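Local coordinates for B-cell lymphoma 3 protein (Homo sapiens, PDB 1K1A) that regulates transcription of NF-kappa-B target genes, inhibiting nuclear translocation of the p50 subunit in the cytoplasm and acting as a transcriptional activator in the nucleus, at residues V122-N125 against T131-L134; I155-N160 against S164-L169. All blocks are in the same frame, centred on the assembly; numbering follows the deposited sequence. Where two conformers were deposited one is given.

Contact 1 of 2, residues V122-N125 against T131-L134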
ATOM      1  N   VAL A 122      -1.609  -1.671   1.895  1.00 11.52           N
ATOM      2  CA  VAL A 122      -2.390  -2.336   0.858  1.00 11.34           C
ATOM      3  C   VAL A 122      -1.520  -3.272   0.013  1.00 11.12           C
ATOM      4  O   VAL A 122      -1.877  -4.429  -0.213  1.00 11.03           O
ATOM      5  CB  VAL A 122      -3.081  -1.316  -0.068  1.00 11.39           C
ATOM      6  CG1 VAL A 122      -3.763  -2.025  -1.228  1.00 10.85           C
ATOM      7  CG2 VAL A 122      -4.102  -0.490   0.715  1.00 12.16           C
ATOM      8  N   ALA A 123      -0.370  -2.779  -0.432  1.00 11.24           N
ATOM      9  CA  ALA A 123       0.522  -3.584  -1.256  1.00 11.82           C
ATOM     10  C   ALA A 123       0.993  -4.855  -0.532  1.00 12.76           C
ATOM     11  O   ALA A 123       1.017  -5.946  -1.114  1.00 12.54           O
ATOM     12  CB  ALA A 123       1.724  -2.754  -1.723  1.00 11.48           C
ATOM     13  N   VAL A 124       1.385  -4.702   0.725  1.00 13.33           N
ATOM     14  CA  VAL A 124       1.868  -5.836   1.515  1.00 14.47           C
ATOM     15  C   VAL A 124       0.762  -6.877   1.659  1.00 15.58           C
ATOM     16  O   VAL A 124       1.007  -8.082   1.530  1.00 15.79           O
ATOM     17  CB  VAL A 124       2.382  -5.373   2.894  1.00 14.48           C
ATOM     18  CG1 VAL A 124       2.631  -6.581   3.835  1.00 15.22           C
ATOM     19  CG2 VAL A 124       3.656  -4.551   2.737  1.00 13.31           C
ATOM     20  N   ASN A 125      -0.460  -6.401   1.880  1.00 16.57           N
ATOM     21  CA  ASN A 125      -1.626  -7.269   1.989  1.00 18.20           C
ATOM     22  C   ASN A 125      -1.920  -8.075   0.720  1.00 19.24           C
ATOM     23  O   ASN A 125      -2.376  -9.210   0.803  1.00 19.46           O
ATOM     24  CB  ASN A 125      -2.848  -6.481   2.456  1.00 18.66           C
ATOM     25  CG  ASN A 125      -2.767  -6.113   3.930  1.00 20.32           C
ATOM     26  OD1 ASN A 125      -1.980  -6.696   4.679  1.00 22.98           O
ATOM     27  ND2 ASN A 125      -3.577  -5.143   4.352  1.00 20.79           N
ATOM     28  N   THR A 131       5.015  -4.105  -6.377  1.00 17.09           N
ATOM     29  CA  THR A 131       4.485  -2.829  -5.895  1.00 15.84           C
ATOM     30  C   THR A 131       5.132  -2.436  -4.568  1.00 15.15           C
ATOM     31  O   THR A 131       5.447  -1.270  -4.351  1.00 14.13           O
ATOM     32  CB  THR A 131       2.951  -2.871  -5.770  1.00 15.92           C
ATOM     33  OG1 THR A 131       2.568  -3.975  -4.944  1.00 16.03           O
ATOM     34  CG2 THR A 131       2.316  -3.192  -7.115  1.00 16.45           C
ATOM     35  N   VAL A 132       5.351  -3.412  -3.684  1.00 14.23           N
ATOM     36  CA  VAL A 132       6.013  -3.118  -2.425  1.00 13.94           C
ATOM     37  C   VAL A 132       7.392  -2.529  -2.694  1.00 14.28           C
ATOM     38  O   VAL A 132       7.734  -1.469  -2.176  1.00 13.56           O
ATOM     39  CB  VAL A 132       6.115  -4.377  -1.501  1.00 13.63           C
ATOM     40  CG1 VAL A 132       6.978  -4.095  -0.288  1.00 13.79           C
ATOM     41  CG2 VAL A 132       4.719  -4.819  -1.072  1.00 13.01           C
ATOM     42  N   GLN A 133       8.169  -3.200  -3.539  1.00 14.75           N
ATOM     43  CA  GLN A 133       9.511  -2.737  -3.849  1.00 15.55           C
ATOM     44  C   GLN A 133       9.525  -1.317  -4.393  1.00 14.90           C
ATOM     45  O   GLN A 133      10.293  -0.483  -3.935  1.00 15.26           O
ATOM     46  CB  GLN A 133      10.215  -3.671  -4.844  1.00 15.93           C
ATOM     47  CG  GLN A 133      11.698  -3.337  -5.007  0.60 17.71           C
ATOM     48  CD  GLN A 133      12.444  -4.322  -5.885  0.60 18.85           C
ATOM     49  OE1 GLN A 133      12.417  -5.529  -5.637  0.60 20.54           O
ATOM     50  NE2 GLN A 133      13.125  -3.809  -6.902  0.60 19.18           N
ATOM     51  N   LEU A 134       8.669  -1.042  -5.363  1.00 14.41           N
ATOM     52  CA  LEU A 134       8.657   0.276  -5.982  1.00 14.00           C
ATOM     53  C   LEU A 134       8.265   1.364  -4.975  1.00 13.68           C
ATOM     54  O   LEU A 134       8.901   2.407  -4.919  1.00 14.19           O
ATOM     55  CB  LEU A 134       7.720   0.291  -7.184  1.00 14.10           C
ATOM     56  CG  LEU A 134       7.584   1.605  -7.943  1.00 14.81           C
ATOM     57  CD1 LEU A 134       8.958   2.067  -8.441  1.00 13.39           C
ATOM     58  CD2 LEU A 134       6.588   1.427  -9.092  1.00 15.88           C
TER
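Ala123 CB points at the neighbouring helix and meets two residues there: Thr131 OG1 at 3.5 Å and, on the next residue, Val132 CG2 at 3.7 Å. The small methyl lets the backbones come close, the CA atoms of Ala123 and Val132 lying 5.6 Å apart. Across this contact Val132 touches with one branch only. With CG1 swung opposite the backbone N (chi1 172°), CG2 is the branch left facing helix 119-126; it reaches over the Ala123-Val124 peptide, 3.8 Å from Val124 N. The same methyl meets Val124 CG2 at 4.0 Å, the two valines crossing at a slant with like branches in touch. Thr131 offers OG1 rather than its methyl, yet this oxygen is not left without a polar partner: it is hydrogen-bonded to Cys128 O, in the turn between the helices. A second bond, Ala123 O with Thr126 OG1, lies near the end of helix 119-126. Further out, Cys87 of helix 82-88 packs on Ala123, and Pro92 of helix 92-101 on Thr131, while Pro153 and Ala157 of helix 153-159 meet Val124. All four touching residues are buried within the fourth ankyrin repeat. With the hydroxyl bonded to the turn, the helix pair of this ankyrin repeat is joined by van der Waals packing, chiefly of alanine and valine methyls.

Contact 2 of 2, residues I155-N160 against S164-L169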
ATOM      1  N   ILE A 155       4.355  -6.222  10.773  1.00 15.51           N
ATOM      2  CA  ILE A 155       3.457  -7.001  11.616  1.00 16.52           C
ATOM      3  C   ILE A 155       2.304  -7.553  10.782  1.00 17.06           C
ATOM      4  O   ILE A 155       1.919  -8.723  10.927  1.00 17.15           O
ATOM      5  CB  ILE A 155       2.983  -6.162  12.827  1.00 16.29           C
ATOM      6  CG1 ILE A 155       4.163  -5.922  13.777  1.00 16.99           C
ATOM      7  CG2 ILE A 155       1.833  -6.854  13.551  1.00 16.86           C
ATOM      8  CD1 ILE A 155       3.947  -4.825  14.810  1.00 15.77           C
ATOM      9  N   HIS A 156       1.791  -6.738   9.862  1.00 17.66           N
ATOM     10  CA  HIS A 156       0.752  -7.198   8.952  1.00 18.45           C
ATOM     11  C   HIS A 156       1.249  -8.427   8.195  1.00 18.24           C
ATOM     12  O   HIS A 156       0.538  -9.429   8.094  1.00 18.70           O
ATOM     13  CB  HIS A 156       0.359  -6.091   7.956  1.00 19.24           C
ATOM     14  CG  HIS A 156      -0.549  -5.045   8.534  1.00 21.04           C
ATOM     15  ND1 HIS A 156      -1.872  -5.292   8.838  1.00 24.38           N
ATOM     16  CD2 HIS A 156      -0.331  -3.743   8.839  1.00 23.32           C
ATOM     17  CE1 HIS A 156      -2.426  -4.191   9.316  1.00 25.06           C
ATOM     18  NE2 HIS A 156      -1.515  -3.235   9.322  1.00 25.13           N
ATOM     19  N   ALA A 157       2.475  -8.351   7.678  1.00 17.68           N
ATOM     20  CA  ALA A 157       3.063  -9.452   6.913  1.00 17.26           C
ATOM     21  C   ALA A 157       3.198 -10.725   7.751  1.00 17.36           C
ATOM     22  O   ALA A 157       2.947 -11.834   7.262  1.00 16.75           O
ATOM     23  CB  ALA A 157       4.428  -9.048   6.349  1.00 17.32           C
ATOM     24  N   VAL A 158       3.605 -10.563   9.005  1.00 17.38           N
ATOM     25  CA  VAL A 158       3.758 -11.709   9.902  1.00 18.37           C
ATOM     26  C   VAL A 158       2.409 -12.363  10.195  1.00 19.14           C
ATOM     27  O   VAL A 158       2.291 -13.589  10.180  1.00 19.75           O
ATOM     28  CB  VAL A 158       4.461 -11.325  11.214  1.00 17.96           C
ATOM     29  CG1 VAL A 158       4.336 -12.442  12.235  1.00 18.50           C
ATOM     30  CG2 VAL A 158       5.924 -11.014  10.951  1.00 17.93           C
ATOM     31  N   GLU A 159       1.391 -11.548  10.449  1.00 20.02           N
ATOM     32  CA  GLU A 159       0.044 -12.073  10.699  1.00 21.18           C
ATOM     33  C   GLU A 159      -0.559 -12.791   9.484  1.00 21.07           C
ATOM     34  O   GLU A 159      -1.309 -13.767   9.638  1.00 21.01           O
ATOM     35  CB  GLU A 159      -0.880 -10.968  11.200  1.00 21.57           C
ATOM     36  CG  GLU A 159      -0.429 -10.391  12.528  1.00 24.97           C
ATOM     37  CD  GLU A 159      -1.421  -9.420  13.126  1.00 28.96           C
ATOM     38  OE1 GLU A 159      -2.142  -8.747  12.356  1.00 33.02           O
ATOM     39  OE2 GLU A 159      -1.470  -9.322  14.371  1.00 31.61           O
ATOM     40  N   ASN A 160      -0.209 -12.331   8.283  1.00 20.76           N
ATOM     41  CA  ASN A 160      -0.666 -12.961   7.042  1.00 20.75           C
ATOM     42  C   ASN A 160       0.151 -14.203   6.698  1.00 20.39           C
ATOM     43  O   ASN A 160      -0.065 -14.827   5.655  1.00 20.14           O
ATOM     44  CB  ASN A 160      -0.566 -11.981   5.858  1.00 21.21           C
ATOM     45  CG  ASN A 160      -1.421 -10.732   6.041  1.00 22.54           C
ATOM     46  OD1 ASN A 160      -2.357 -10.707   6.841  1.00 24.10           O
ATOM     47  ND2 ASN A 160      -1.099  -9.683   5.282  1.00 23.57           N
ATOM     48  N   SER A 164       7.712 -14.348   2.256  1.00 16.11           N
ATOM     49  CA  SER A 164       8.249 -13.475   1.215  1.00 16.65           C
ATOM     50  C   SER A 164       8.200 -12.000   1.648  1.00 15.96           C
ATOM     51  O   SER A 164       9.209 -11.293   1.578  1.00 16.26           O
ATOM     52  CB  SER A 164       7.498 -13.680  -0.108  1.00 16.60           C
ATOM     53  OG  SER A 164       7.760 -14.977  -0.630  1.00 19.43           O
ATOM     54  N   MET A 165       7.034 -11.537   2.092  1.00 15.91           N
ATOM     55  CA  MET A 165       6.892 -10.130   2.504  1.00 15.41           C
ATOM     56  C   MET A 165       7.758  -9.802   3.719  1.00 14.99           C
ATOM     57  O   MET A 165       8.329  -8.714   3.810  1.00 14.52           O
ATOM     58  CB  MET A 165       5.429  -9.776   2.798  1.00 15.64           C
ATOM     59  CG  MET A 165       4.547  -9.635   1.574  1.00 16.62           C
ATOM     60  SD  MET A 165       5.127  -8.359   0.398  1.00 16.78           S
ATOM     61  CE  MET A 165       5.862  -9.351  -0.816  1.00 18.75           C
ATOM     62  N   VAL A 166       7.838 -10.739   4.656  1.00 14.18           N
ATOM     63  CA  VAL A 166       8.671 -10.567   5.832  1.00 13.86           C
ATOM     64  C   VAL A 166      10.121 -10.406   5.412  1.00 13.49           C
ATOM     65  O   VAL A 166      10.795  -9.484   5.849  1.00 12.96           O
ATOM     66  CB  VAL A 166       8.511 -11.743   6.836  1.00 14.28           C
ATOM     67  CG1 VAL A 166       9.616 -11.709   7.883  1.00 13.62           C
ATOM     68  CG2 VAL A 166       7.116 -11.682   7.515  1.00 14.36           C
ATOM     69  N   GLN A 167      10.589 -11.276   4.524  1.00 13.36           N
ATOM     70  CA  GLN A 167      11.959 -11.175   4.036  1.00 12.91           C
ATOM     71  C   GLN A 167      12.207  -9.873   3.259  1.00 12.79           C
ATOM     72  O   GLN A 167      13.231  -9.219   3.437  1.00 11.79           O
ATOM     73  CB  GLN A 167      12.329 -12.412   3.204  1.00 13.75           C
ATOM     74  CG  GLN A 167      12.505 -13.681   4.065  1.00 14.84           C
ATOM     75  CD  GLN A 167      12.890 -14.926   3.266  1.00 18.07           C
ATOM     76  OE1 GLN A 167      12.766 -14.955   2.040  1.00 17.11           O
ATOM     77  NE2 GLN A 167      13.340 -15.968   3.973  1.00 18.58           N
ATOM     78  N   LEU A 168      11.245  -9.488   2.429  1.00 12.48           N
ATOM     79  CA  LEU A 168      11.366  -8.279   1.617  1.00 12.12           C
ATOM     80  C   LEU A 168      11.434  -7.018   2.478  1.00 11.89           C
ATOM     81  O   LEU A 168      12.260  -6.142   2.240  1.00 11.40           O
ATOM     82  CB  LEU A 168      10.209  -8.194   0.608  1.00 11.71           C
ATOM     83  CG  LEU A 168      10.273  -7.059  -0.420  1.00 12.85           C
ATOM     84  CD1 LEU A 168      11.629  -7.051  -1.147  1.00 13.66           C
ATOM     85  CD2 LEU A 168       9.122  -7.159  -1.419  1.00 14.94           C
ATOM     86  N   LEU A 169      10.572  -6.932   3.488  1.00 12.31           N
ATOM     87  CA  LEU A 169      10.553  -5.755   4.358  1.00 12.36           C
ATOM     88  C   LEU A 169      11.806  -5.620   5.223  1.00 13.15           C
ATOM     89  O   LEU A 169      12.338  -4.518   5.394  1.00 12.71           O
ATOM     90  CB  LEU A 169       9.287  -5.735   5.223  1.00 12.64           C
ATOM     91  CG  LEU A 169       7.971  -5.473   4.479  1.00 11.95           C
ATOM     92  CD1 LEU A 169       6.778  -5.929   5.296  1.00 12.47           C
ATOM     93  CD2 LEU A 169       7.826  -3.996   4.117  1.00 15.08           C
TER
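Ala157 CB is met by three side chains of 164-169, and every meeting across the interface is apolar. Met165 CB lies 3.8 Å from Ala157 CB, Val166 CG2 3.9 Å from it, and Leu169 CD1, one turn further on, 4.0 Å from it, so a single methyl sits among three larger residues. Leu169 comes in with the tip of one branch. Met165 takes part through its CB alone: the chain bends at chi2 (-59°) and chi3, carrying the sulfur away from Ala157. A methyl-to-methyl meeting pairs the two valines, Val158 CG2 with Val166 CG2 at 3.7 Å, their side chains crossing aslant. In both valines this branch stands anti to the carbonyl carbon, which turns it toward the partner helix. Backbone hydrogen bonds run within each helix, as in Glu159 N to Ile155 O and Leu169 N to Met165 O, both 2.9 Å. The helices run nearly antiparallel, at 156° with axes 8.6 Å apart, a close approach that goes with the small Ala157 at the centre. This is the helix pair of the fifth ankyrin repeat, set between two similar pairs. Val132 of helix 129-137 touches Met165 and Leu168 on one flank; on the other, helix 186-193 packs against Val158, and Thr201 of helix 196-204 against Val166.

In the fold
Contact 1 closes before contact 2 opens, and their centres lie about 11 Å apart, in consecutive ankyrin repeats, the fourth and the fifth. Each joins the two antiparallel helices of its own repeat, 119-126 with 129-137 and 153-159 with 163-171. The two also touch: Asn125 OD1 and Asn160 ND2, 3.2 Å apart, probably form a hydrogen bond from helix 119-126 to the residue just after helix 153-159, while Val124 O packs 3.9 Å from Met165 CG of helix 163-171. The centre of contact 1 lies about 5 Å from the centre of the chain and that of contact 2 about 13 Å. Repeat-to-repeat packing of this kind builds the elongated stack of the ankyrin domain.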